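PDB 2GGO: 401aa long hypothetical glucose-1-phosphate thymidylyltransferase from Sulfolobus tokodaii, which is a bifunctional enzyme of UDP-N-acetylglucosamine and UDP-N-acetylgalactosamine synthesis, pairing an N-terminal nucleotidyltransferase section with a C-terminal hexapeptide-repeat section. Local coordinates for residues I5-S10 and P22-P27; I49-S54 and K63-I68; I95-L100 and L182-A187; C109-L114 and A118-K123; M207-G210 and N214-D217. All coordinates share one frame; numbering follows the deposited sequence.

Contact 1: residues I5-S10 and P22-P27; sequences ILAAGS and PKAFVP
A7 and A24 meet methyl to methyl, A7 CB lying 4.4 Å from A24 CB, where the chain leaves the end of strand 2-6 and passes a short 3-10 segment, 23-25. Two alanines suit this buried spot, since the small methyl groups let the backbones come within 6.4 Å of each other, CA of A7 to CA of A24. The same pair is also linked through solvent: a water donates to A7 O at 3.1 Å and weakly accepts from A24 N. At G9 the ammonium group of K23 sits 3.8 Å from the alpha carbon, G9 CA to K23 NZ, closer than a side chain there would allow, so glycine fits. A cis peptide joins G9 to S10, and S10 O accepts a weak hydrogen bond of 3.3 Å from K23 NZ. To arrive there the lysine chain bends at chi2 and chi4, with CG nearly eclipsing the backbone N (chi1 13°), a strained start. A long, weak ion pair with D99 gives the ammonium group a second partner. A8, G9 and S10 probably belong to the nucleoside triphosphate site, and the sequence carries the glycine-rich signature of nucleotidyltransferases, with K23 as its closing lysine. Around the contact, A7 packs on V51 of strand 48-53, A24 touches I34 of helix 33-43 and F61 of helix 58-64, and F25 meets the ring of F61 edge-to-face.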
# COMPACT_ATOMS: atom_id res chain seq x y z
N ILE A 5 -14.56 -4.09 5.22
CA ILE A 5 -13.12 -3.88 4.96
C ILE A 5 -12.40 -3.79 6.30
O ILE A 5 -12.74 -2.96 7.13
CB ILE A 5 -12.86 -2.61 4.14
CG1 ILE A 5 -13.59 -2.72 2.81
CG2 ILE A 5 -11.32 -2.42 3.88
CD1 ILE A 5 -13.84 -1.38 2.14
N LEU A 6 -11.45 -4.70 6.53
CA LEU A 6 -10.72 -4.73 7.78
C LEU A 6 -9.46 -3.86 7.59
O LEU A 6 -8.50 -4.23 6.89
CB LEU A 6 -10.38 -6.17 8.16
CG LEU A 6 -11.54 -7.19 8.15
CD1 LEU A 6 -11.12 -8.59 8.59
CD2 LEU A 6 -12.64 -6.71 8.98
N ALA A 7 -9.53 -2.67 8.20
CA ALA A 7 -8.53 -1.61 8.09
C ALA A 7 -8.08 -1.14 9.48
O ALA A 7 -7.91 0.06 9.71
CB ALA A 7 -9.10 -0.45 7.31
N ALA A 8 -7.88 -2.08 10.38
CA ALA A 8 -7.66 -1.74 11.81
C ALA A 8 -6.25 -1.85 12.41
O ALA A 8 -6.04 -1.32 13.51
CB ALA A 8 -8.64 -2.47 12.69
N GLY A 9 -5.30 -2.51 11.73
CA GLY A 9 -3.83 -2.29 12.00
C GLY A 9 -3.46 -0.80 12.23
O GLY A 9 -4.23 0.10 11.81
N SER A 10 -2.27 -0.45 12.76
CA SER A 10 -0.96 -1.09 12.50
C SER A 10 -0.79 -1.61 11.05
O SER A 10 -1.07 -2.78 10.72
CB SER A 10 -0.55 -2.13 13.57
OG SER A 10 0.86 -2.11 13.76
N PRO A 22 -3.71 6.41 7.77
CA PRO A 22 -3.90 4.94 7.93
C PRO A 22 -3.51 4.25 6.66
O PRO A 22 -3.62 4.86 5.61
CB PRO A 22 -5.42 4.78 8.20
CG PRO A 22 -5.94 6.16 8.45
CD PRO A 22 -4.99 7.13 7.79
N LYS A 23 -3.01 3.02 6.70
CA LYS A 23 -2.60 2.42 5.40
C LYS A 23 -3.64 2.39 4.31
O LYS A 23 -3.29 2.30 3.14
CB LYS A 23 -2.03 1.02 5.53
CG LYS A 23 -2.29 0.41 6.88
CD LYS A 23 -2.88 -1.00 6.72
CE LYS A 23 -3.47 -1.49 8.06
NZ LYS A 23 -3.26 -2.97 8.27
N ALA A 24 -4.92 2.44 4.69
CA ALA A 24 -6.02 2.36 3.72
C ALA A 24 -5.96 3.55 2.80
O ALA A 24 -6.50 3.52 1.69
CB ALA A 24 -7.36 2.37 4.47
N PHE A 25 -5.27 4.59 3.24
CA PHE A 25 -5.16 5.84 2.45
C PHE A 25 -3.85 6.03 1.66
O PHE A 25 -3.65 7.05 1.07
CB PHE A 25 -5.51 7.05 3.31
CG PHE A 25 -6.94 7.09 3.68
CD1 PHE A 25 -7.89 7.58 2.77
CD2 PHE A 25 -7.36 6.59 4.90
CE1 PHE A 25 -9.24 7.57 3.09
CE2 PHE A 25 -8.71 6.57 5.23
CZ PHE A 25 -9.65 7.07 4.32
N VAL A 26 -2.98 5.03 1.66
CA VAL A 26 -1.79 5.01 0.80
C VAL A 26 -2.26 5.24 -0.63
O VAL A 26 -3.18 4.53 -1.08
CB VAL A 26 -1.07 3.65 0.92
CG1 VAL A 26 -0.12 3.40 -0.25
CG2 VAL A 26 -0.29 3.57 2.18
N PRO A 27 -1.64 6.24 -1.36
CA PRO A 27 -2.09 6.46 -2.72
C PRO A 27 -1.48 5.48 -3.74
O PRO A 27 -0.33 4.99 -3.62
CB PRO A 27 -1.69 7.91 -3.01
CG PRO A 27 -0.56 8.18 -2.17
CD PRO A 27 -0.54 7.18 -1.03
O HOH W 1 -5.99 1.58 7.74

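Contact 2: residues I49-S54 and K63-I68; sequences ITVIVS and KKLKEI
I68 is the bump of this contact, and the hollow that takes it lies between I49 and V51, two residues apart on strand 48-53. Its two branches divide the work. The longer one reaches I49, with I68 CD1 3.7 Å from I49 CB and 3.9 Å from I49 CD1, so that the terminal methyl rests beside the branch point of the strand isoleucine. The shorter one dips to the strand itself: I68 CG2 lies 3.5 Å from I49 O and 3.7 Å from V51 CG2. The bond from the alpha carbon of I68 does not aim at the strand. With CG1 anti to the carbonyl carbon (chi1 -59°) and the chain folded again at chi2 (-77°), the end of the side chain still comes in close. V51 points toward 63-68, and its CG2 is a small knob touched by I68 CG2 and, more loosely, by L65 CD1 at 4.3 Å, just where the chain has left helix 58-64. Beta-branched I49 and V51 suit an extended strand; L65 and I68 are long enough to reach it from the connection. The backbones of I49 and V51 bond to S69 and V71 in the adjoining strand, and the neighbours I5, I34 and L41 extend the oily layer. Contact 2 thus joins elements of the beta-alpha-beta unit formed by strand 48-53, helix 58-64 and strand 69-72. The side chains that meet are all hydrocarbon, so their cohesion rests on dispersion and burial, which demand a close fit but no particular direction.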
# COMPACT_ATOMS: atom_id res chain seq x y z
N ILE A 49 -21.22 -0.91 2.69
CA ILE A 49 -19.81 -1.16 3.00
C ILE A 49 -19.49 -0.58 4.35
O ILE A 49 -19.84 0.54 4.62
CB ILE A 49 -18.86 -0.60 1.90
CG1 ILE A 49 -19.31 -1.08 0.51
CG2 ILE A 49 -17.41 -0.97 2.24
CD1 ILE A 49 -18.84 -0.24 -0.72
N THR A 50 -18.83 -1.37 5.17
CA THR A 50 -18.41 -0.97 6.49
C THR A 50 -16.90 -1.14 6.62
O THR A 50 -16.35 -2.21 6.29
CB THR A 50 -19.07 -1.85 7.54
OG1 THR A 50 -20.48 -1.74 7.42
CG2 THR A 50 -18.66 -1.41 8.95
N VAL A 51 -16.23 -0.11 7.14
CA VAL A 51 -14.81 -0.27 7.52
C VAL A 51 -14.62 -0.47 9.03
O VAL A 51 -15.05 0.34 9.82
CB VAL A 51 -13.96 0.93 7.05
CG1 VAL A 51 -12.50 0.55 7.01
CG2 VAL A 51 -14.42 1.38 5.70
N ILE A 52 -13.98 -1.55 9.42
CA ILE A 52 -13.55 -1.69 10.81
C ILE A 52 -12.16 -1.04 10.94
O ILE A 52 -11.23 -1.36 10.21
CB ILE A 52 -13.55 -3.15 11.25
CG1 ILE A 52 -14.99 -3.68 11.18
CG2 ILE A 52 -12.99 -3.29 12.69
CD1 ILE A 52 -15.13 -5.06 10.57
N VAL A 53 -12.09 -0.08 11.84
CA VAL A 53 -10.91 0.75 12.01
C VAL A 53 -10.51 0.76 13.49
O VAL A 53 -11.19 0.17 14.34
CB VAL A 53 -11.17 2.19 11.48
CG1 VAL A 53 -11.72 2.13 10.09
CG2 VAL A 53 -12.13 2.99 12.38
N SER A 54 -9.38 1.39 13.81
CA SER A 54 -9.03 1.59 15.20
C SER A 54 -9.63 2.92 15.65
O SER A 54 -9.90 3.80 14.82
CB SER A 54 -7.52 1.56 15.37
OG SER A 54 -6.93 2.65 14.68
N LYS A 63 -13.96 11.54 8.10
CA LYS A 63 -13.74 12.79 7.39
C LYS A 63 -13.54 12.62 5.89
O LYS A 63 -14.02 13.44 5.12
CB LYS A 63 -12.57 13.57 8.02
CG LYS A 63 -13.04 14.37 9.23
CD LYS A 63 -11.94 14.68 10.25
CE LYS A 63 -12.40 15.80 11.22
NZ LYS A 63 -12.26 17.20 10.65
N LYS A 64 -12.86 11.53 5.49
CA LYS A 64 -12.49 11.26 4.09
C LYS A 64 -13.53 10.45 3.28
O LYS A 64 -13.71 10.70 2.09
CB LYS A 64 -11.11 10.60 4.04
CG LYS A 64 -9.94 11.51 4.38
CD LYS A 64 -9.46 12.32 3.17
CE LYS A 64 -8.25 11.67 2.50
NZ LYS A 64 -8.40 11.58 0.98
N LEU A 65 -14.22 9.51 3.90
CA LEU A 65 -15.08 8.60 3.14
C LEU A 65 -16.54 8.99 3.16
O LEU A 65 -17.20 8.86 4.20
CB LEU A 65 -14.91 7.17 3.67
CG LEU A 65 -13.51 6.57 3.51
CD1 LEU A 65 -13.45 5.24 4.15
CD2 LEU A 65 -13.20 6.47 2.06
N LYS A 66 -17.06 9.43 2.02
CA LYS A 66 -18.43 10.00 1.96
C LYS A 66 -19.58 9.09 2.48
O LYS A 66 -20.17 9.38 3.55
CB LYS A 66 -18.76 10.55 0.56
CG LYS A 66 -20.10 11.35 0.49
CD LYS A 66 -19.99 12.83 0.95
CE LYS A 66 -20.10 13.83 -0.25
NZ LYS A 66 -19.43 15.18 -0.06
N GLU A 67 -19.94 8.03 1.77
CA GLU A 67 -21.13 7.29 2.19
C GLU A 67 -20.83 5.88 2.64
O GLU A 67 -21.38 4.92 2.10
CB GLU A 67 -22.15 7.26 1.05
CG GLU A 67 -22.60 8.66 0.56
CD GLU A 67 -22.46 8.83 -0.99
OE1 GLU A 67 -22.80 7.88 -1.76
OE2 GLU A 67 -22.00 9.94 -1.43
N ILE A 68 -19.97 5.75 3.65
CA ILE A 68 -19.45 4.45 4.08
C ILE A 68 -19.56 4.42 5.58
O ILE A 68 -19.36 5.44 6.23
CB ILE A 68 -17.94 4.23 3.63
CG1 ILE A 68 -17.81 4.30 2.10
CG2 ILE A 68 -17.37 2.92 4.14
CD1 ILE A 68 -18.28 3.06 1.35

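Contact 3: residues I95-L100 and L182-A187; sequences IIYGDL and LELTDA
The phenol oxygen of Y97 presses against the side of L184, with Y97 OH 3.7 Å from L184 CB and 3.8 Å from L184 CD2. This is the closer half of a small contact between the end of strand 92-97 and the start of helix 184-194. The bond to CB of Y97 does not aim at the helix, yet the far end of the ring brings OH to L184. L184 turns CG anti to its backbone nitrogen (chi1 -159°), which sends the isobutyl group toward the sheet. The other half is looser: I95 CG2 lies 4.3 Å from L184 CD2, a methyl contact between buried residues. The backbones themselves stay well apart, I95 CA being 10.5 Å from L184 CA, so large side chains must bridge the interval. Y97 is partly exposed, in contrast to buried I95 and L184. Tyrosine suits this border because its hydroxyl oxygen rests on hydrocarbon while also hydrogen-bonded elsewhere. T80 lies beside both residues, and its OG1 is hydrogen-bonded to L184 N. Since Y97, T80 and nearby N157 probably bind N-acetylglucosamine 1-phosphate, the arrangement probably lies at the wall of the sugar-phosphate pocket of a GT-A nucleotidyltransferase.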
# COMPACT_ATOMS: atom_id res chain seq x y z
N ILE A 95 -15.88 -10.05 3.23
CA ILE A 95 -14.84 -9.54 4.11
C ILE A 95 -13.60 -9.36 3.25
O ILE A 95 -13.19 -10.28 2.52
CB ILE A 95 -14.57 -10.54 5.29
CG1 ILE A 95 -15.49 -10.29 6.49
CG2 ILE A 95 -13.17 -10.41 5.82
CD1 ILE A 95 -16.93 -9.99 6.17
N ILE A 96 -13.04 -8.16 3.24
CA ILE A 96 -11.71 -7.97 2.63
C ILE A 96 -10.75 -7.24 3.55
O ILE A 96 -11.17 -6.46 4.41
CB ILE A 96 -11.71 -7.30 1.24
CG1 ILE A 96 -12.14 -5.85 1.34
CG2 ILE A 96 -12.56 -8.09 0.21
CD1 ILE A 96 -11.94 -5.17 0.05
N TYR A 97 -9.46 -7.54 3.39
CA TYR A 97 -8.40 -6.93 4.20
C TYR A 97 -8.04 -5.60 3.62
O TYR A 97 -7.98 -5.44 2.39
CB TYR A 97 -7.20 -7.85 4.32
CG TYR A 97 -7.50 -9.00 5.22
CD1 TYR A 97 -7.55 -8.83 6.61
CD2 TYR A 97 -7.75 -10.26 4.70
CE1 TYR A 97 -7.86 -9.90 7.45
CE2 TYR A 97 -8.04 -11.35 5.52
CZ TYR A 97 -8.10 -11.17 6.89
OH TYR A 97 -8.39 -12.28 7.68
N GLY A 98 -7.85 -4.64 4.50
CA GLY A 98 -7.66 -3.27 4.07
C GLY A 98 -6.34 -2.93 3.37
O GLY A 98 -6.16 -1.78 2.95
N ASP A 99 -5.42 -3.88 3.24
CA ASP A 99 -4.16 -3.56 2.60
C ASP A 99 -3.86 -4.33 1.34
O ASP A 99 -2.73 -4.36 0.89
CB ASP A 99 -2.99 -3.66 3.56
CG ASP A 99 -3.02 -4.91 4.40
OD1 ASP A 99 -3.72 -5.87 4.03
OD2 ASP A 99 -2.34 -4.91 5.44
N LEU A 100 -4.89 -4.94 0.75
CA LEU A 100 -4.72 -5.70 -0.46
C LEU A 100 -5.06 -4.81 -1.61
O LEU A 100 -6.03 -4.06 -1.55
CB LEU A 100 -5.69 -6.88 -0.52
CG LEU A 100 -5.96 -7.71 0.74
CD1 LEU A 100 -7.21 -8.63 0.49
CD2 LEU A 100 -4.70 -8.51 1.23
N LEU A 182 -6.42 -12.68 17.93
CA LEU A 182 -7.59 -13.48 17.56
C LEU A 182 -7.69 -13.46 16.04
O LEU A 182 -8.00 -12.43 15.44
CB LEU A 182 -8.88 -12.97 18.23
CG LEU A 182 -10.29 -13.46 17.81
CD1 LEU A 182 -10.39 -14.95 17.38
CD2 LEU A 182 -11.31 -13.14 18.90
N GLU A 183 -7.40 -14.61 15.44
CA GLU A 183 -7.28 -14.70 13.98
C GLU A 183 -8.55 -15.21 13.33
O GLU A 183 -9.36 -15.90 13.95
CB GLU A 183 -6.10 -15.59 13.61
CG GLU A 183 -4.75 -14.96 13.92
CD GLU A 183 -3.69 -15.99 14.23
OE1 GLU A 183 -3.10 -16.57 13.28
OE2 GLU A 183 -3.43 -16.22 15.44
N LEU A 184 -8.72 -14.86 12.06
CA LEU A 184 -9.85 -15.35 11.32
C LEU A 184 -9.57 -16.78 10.89
O LEU A 184 -10.30 -17.69 11.26
CB LEU A 184 -10.17 -14.45 10.13
CG LEU A 184 -11.58 -14.52 9.51
CD1 LEU A 184 -12.67 -14.89 10.51
CD2 LEU A 184 -11.90 -13.19 8.87
N THR A 185 -8.48 -16.97 10.16
CA THR A 185 -8.14 -18.28 9.59
C THR A 185 -8.35 -19.49 10.52
O THR A 185 -8.73 -20.56 10.06
CB THR A 185 -6.69 -18.30 9.04
OG1 THR A 185 -5.81 -17.66 9.97
CG2 THR A 185 -6.63 -17.57 7.72
N ASP A 186 -8.12 -19.31 11.83
CA ASP A 186 -8.33 -20.36 12.83
C ASP A 186 -9.75 -20.86 12.80
O ASP A 186 -9.99 -22.07 12.71
CB ASP A 186 -8.04 -19.83 14.23
CG ASP A 186 -6.56 -19.70 14.52
OD1 ASP A 186 -5.75 -20.37 13.83
OD2 ASP A 186 -6.21 -18.93 15.45
N ALA A 187 -10.68 -19.91 12.88
CA ALA A 187 -12.12 -20.15 12.85
C ALA A 187 -12.59 -20.75 11.52
O ALA A 187 -13.47 -21.61 11.50
CB ALA A 187 -12.88 -18.86 13.15

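Contact 4: residues C109-L114 and A118-K123; sequences CNIITL and AIIGVK
A118 offers a single methyl group to two larger side chains, I111 and L114, between the end region of helix 106-111 and the following strand 117-123. The apolar contacts come first. I111 CG1 lies 3.6 Å from A118 CB, and its CD1 carries on along the strand to meet I120 CG1 at 4.0 Å. That reach follows from the rotation of I111: CG1 stands anti to the backbone N (chi1 -158°), stretched toward the strand, while CG2 accepts the place between N and carbonyl carbon. L114 comes at the same alanine, with L114 CD1 only 3.5 Å from A118 CB, tighter than carbon atoms usually pack. A single methyl suits a place where I111 and L114 already come this close.

The backbone makes the second group. I111 to L114 form a type I turn, closed by L114 N to I111 O at 3.2 Å, and both side chains point toward the strand. A118 and I120 in turn bond through their backbones to strand 155-164. Covalent chemistry is the third kind: C109, on the same helix, forms a disulfide with C44. Across the contact itself, then, cohesion comes from close-fitting hydrocarbon, while directional bonds shape each side separately and the disulfide ties the helix to the chain beyond helix 33-43.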
# COMPACT_ATOMS: atom_id res chain seq x y z
N CYS A 109 -17.45 -10.36 -7.64
CA CYS A 109 -18.78 -10.47 -8.22
C CYS A 109 -19.22 -11.94 -8.29
O CYS A 109 -20.40 -12.29 -8.22
CB CYS A 109 -18.78 -9.86 -9.60
SG CYS A 109 -18.36 -8.11 -9.73
N ASN A 110 -18.25 -12.80 -8.39
CA ASN A 110 -18.49 -14.18 -8.62
C ASN A 110 -18.80 -14.88 -7.28
O ASN A 110 -19.80 -15.60 -7.14
CB ASN A 110 -17.24 -14.69 -9.29
CG ASN A 110 -17.35 -16.09 -9.78
OD1 ASN A 110 -17.00 -16.38 -10.93
ND2 ASN A 110 -17.82 -16.99 -8.91
N ILE A 111 -17.94 -14.61 -6.28
CA ILE A 111 -18.08 -15.14 -4.92
C ILE A 111 -19.42 -14.80 -4.22
O ILE A 111 -19.97 -15.61 -3.49
CB ILE A 111 -16.82 -14.74 -4.03
CG1 ILE A 111 -16.65 -15.68 -2.85
CG2 ILE A 111 -16.91 -13.32 -3.49
CD1 ILE A 111 -15.31 -15.51 -2.11
N ILE A 112 -19.97 -13.62 -4.48
CA ILE A 112 -21.15 -13.17 -3.73
C ILE A 112 -22.41 -13.91 -4.16
O ILE A 112 -23.46 -13.82 -3.50
CB ILE A 112 -21.36 -11.64 -3.84
CG1 ILE A 112 -21.58 -11.22 -5.30
CG2 ILE A 112 -20.19 -10.90 -3.20
CD1 ILE A 112 -21.65 -9.70 -5.51
N THR A 113 -22.31 -14.60 -5.29
CA THR A 113 -23.47 -15.28 -5.89
C THR A 113 -23.61 -16.67 -5.29
O THR A 113 -24.53 -17.37 -5.65
CB THR A 113 -23.31 -15.45 -7.41
OG1 THR A 113 -22.12 -16.22 -7.66
CG2 THR A 113 -23.17 -14.10 -8.11
N LEU A 114 -22.69 -17.04 -4.37
CA LEU A 114 -22.58 -18.39 -3.81
C LEU A 114 -23.31 -18.44 -2.48
O LEU A 114 -23.21 -17.49 -1.69
CB LEU A 114 -21.11 -18.77 -3.56
CG LEU A 114 -20.10 -18.77 -4.69
CD1 LEU A 114 -18.77 -19.22 -4.22
CD2 LEU A 114 -20.56 -19.66 -5.77
N ALA A 118 -17.19 -19.20 0.88
CA ALA A 118 -16.08 -19.30 -0.08
C ALA A 118 -14.87 -18.40 0.28
O ALA A 118 -14.94 -17.54 1.15
CB ALA A 118 -16.58 -19.03 -1.51
N ILE A 119 -13.77 -18.61 -0.43
CA ILE A 119 -12.51 -17.96 -0.12
C ILE A 119 -11.70 -17.86 -1.40
O ILE A 119 -11.70 -18.77 -2.21
CB ILE A 119 -11.80 -18.75 0.99
CG1 ILE A 119 -11.97 -18.03 2.32
CG2 ILE A 119 -10.33 -19.07 0.69
CD1 ILE A 119 -11.15 -18.62 3.38
N ILE A 120 -11.04 -16.72 -1.60
CA ILE A 120 -10.19 -16.52 -2.78
C ILE A 120 -8.75 -16.89 -2.46
O ILE A 120 -8.25 -16.63 -1.38
CB ILE A 120 -10.37 -15.12 -3.42
CG1 ILE A 120 -11.80 -15.04 -3.99
CG2 ILE A 120 -9.36 -14.88 -4.54
CD1 ILE A 120 -12.27 -13.67 -4.39
N GLY A 121 -8.12 -17.57 -3.41
CA GLY A 121 -6.74 -17.98 -3.31
C GLY A 121 -6.00 -17.53 -4.54
O GLY A 121 -6.52 -17.55 -5.66
N VAL A 122 -4.77 -17.09 -4.32
CA VAL A 122 -3.95 -16.55 -5.38
C VAL A 122 -2.62 -17.30 -5.37
O VAL A 122 -2.13 -17.70 -4.30
CB VAL A 122 -3.77 -14.99 -5.21
CG1 VAL A 122 -3.16 -14.63 -3.87
CG2 VAL A 122 -2.98 -14.39 -6.37
N LYS A 123 -2.07 -17.53 -6.55
CA LYS A 123 -0.76 -18.17 -6.65
C LYS A 123 0.40 -17.16 -6.61
O LYS A 123 0.57 -16.32 -7.52
CB LYS A 123 -0.70 -19.10 -7.87
CG LYS A 123 -1.54 -20.39 -7.74
CD LYS A 123 -1.13 -21.38 -8.82
CE LYS A 123 -2.32 -22.08 -9.45
NZ LYS A 123 -2.25 -21.98 -10.96

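Contact 5: residues M207-G210 and N214-D217; sequences MDIG and NIID
An inverse gamma turn centred on I209 links strand 206-208 to helix 212-225, and brings together M207 of the strand, I209 just past its end and the early part of the helix. The methionine lays its tip over the helix, with M207 CE 3.8 Å from D217 CB, the two side chains meeting at about a right angle. CG stands anti to the backbone N (chi1 177°), and bends at chi2 and chi3 bring the methyl onto D217; a flexible thioether suits such a curved path. The side chain of N214 sits in the bend between M207 and I209, its CB 4.1 Å from I209 CA. The chain bends sharply at I209, just before the helix, with a weak hydrogen bond of 2.9 Å from G210 N to D208 O. I209 CG2 packs 4.2 Å from I215 CG1, joining two buried isoleucines crosswise. The bond to CB of D208 points away from the helix, but its carboxylate swings back nearer, and OD1 is hydrogen-bonded to Y130 OH. G210 O takes a weak hydrogen bond from NH1 of R13, probably a nucleotide-site residue. Strand 206-208 pairs antiparallel with strand 100-102, M207 and I209 also rest on V218 farther along the helix, and I215 touches I17 and V26.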
# COMPACT_ATOMS: atom_id res chain seq x y z
N MET A 207 -1.56 -7.91 -4.55
CA MET A 207 -0.38 -7.52 -3.79
C MET A 207 -0.89 -7.17 -2.41
O MET A 207 -1.79 -6.37 -2.29
CB MET A 207 0.24 -6.28 -4.45
CG MET A 207 1.48 -5.64 -3.73
SD MET A 207 2.89 -6.76 -3.62
CE MET A 207 3.48 -6.72 -5.32
N ASP A 208 -0.37 -7.75 -1.34
CA ASP A 208 -0.65 -7.08 -0.07
C ASP A 208 0.39 -5.99 0.13
O ASP A 208 1.59 -6.18 -0.10
CB ASP A 208 -0.75 -8.02 1.14
CG ASP A 208 0.56 -8.53 1.56
OD1 ASP A 208 1.40 -8.72 0.64
OD2 ASP A 208 0.76 -8.75 2.78
N ILE A 209 -0.07 -4.81 0.51
CA ILE A 209 0.86 -3.73 0.65
C ILE A 209 1.34 -3.85 2.07
O ILE A 209 0.82 -3.22 2.96
CB ILE A 209 0.18 -2.43 0.33
CG1 ILE A 209 -0.26 -2.43 -1.13
CG2 ILE A 209 1.11 -1.25 0.58
CD1 ILE A 209 -1.22 -1.32 -1.39
N GLY A 210 2.31 -4.72 2.28
CA GLY A 210 2.77 -5.05 3.62
C GLY A 210 4.17 -4.58 3.97
O GLY A 210 4.65 -4.81 5.07
N ASN A 214 6.51 -2.02 -1.29
CA ASN A 214 5.31 -2.43 -2.05
C ASN A 214 4.47 -1.27 -2.51
O ASN A 214 3.76 -1.40 -3.47
CB ASN A 214 4.41 -3.42 -1.32
CG ASN A 214 5.14 -4.69 -0.88
OD1 ASN A 214 5.91 -5.31 -1.64
ND2 ASN A 214 4.86 -5.12 0.33
N ILE A 215 4.58 -0.11 -1.87
CA ILE A 215 3.98 1.10 -2.44
C ILE A 215 4.52 1.42 -3.85
O ILE A 215 3.79 1.89 -4.74
CB ILE A 215 4.15 2.31 -1.47
CG1 ILE A 215 3.70 1.93 -0.06
CG2 ILE A 215 3.45 3.56 -2.03
CD1 ILE A 215 3.56 3.14 0.92
N ILE A 216 5.83 1.17 -4.03
CA ILE A 216 6.43 1.27 -5.37
C ILE A 216 5.86 0.16 -6.29
O ILE A 216 5.35 0.43 -7.34
CB ILE A 216 7.98 1.29 -5.37
CG1 ILE A 216 8.50 2.41 -4.42
CG2 ILE A 216 8.43 1.69 -6.74
CD1 ILE A 216 10.00 2.29 -3.90
N ASP A 217 5.98 -1.08 -5.89
CA ASP A 217 5.33 -2.19 -6.56
C ASP A 217 3.92 -1.81 -7.10
O ASP A 217 3.74 -1.71 -8.34
CB ASP A 217 5.25 -3.38 -5.59
CG ASP A 217 6.60 -3.87 -5.17
OD1 ASP A 217 7.57 -3.46 -5.82
OD2 ASP A 217 6.72 -4.65 -4.19

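How the contacts relate
Contacts 1 to 4 all reach the mixed sheet of the nucleotidyltransferase section. Strand 2-6 lies between 48-53 and 92-97, so contact 1 has probable hydrogen bonds to both neighbours: I5 N to T50 O at 2.8 Å toward contact 2, L6 N to I96 O at 2.8 Å toward contact 3. Contact 4 stands farther off, its centre about 22 Å from that of contact 1, and is nested within the chain loop that contact 3 closes. Contact 5 joins contact 3 through a probable hydrogen bond from I209 N to D99 O, 2.7 Å, and touches contact 1 at V26 and I215. Contacts 1 and 3 contribute, respectively, residues of the probable nucleotide and sugar-phosphate sites.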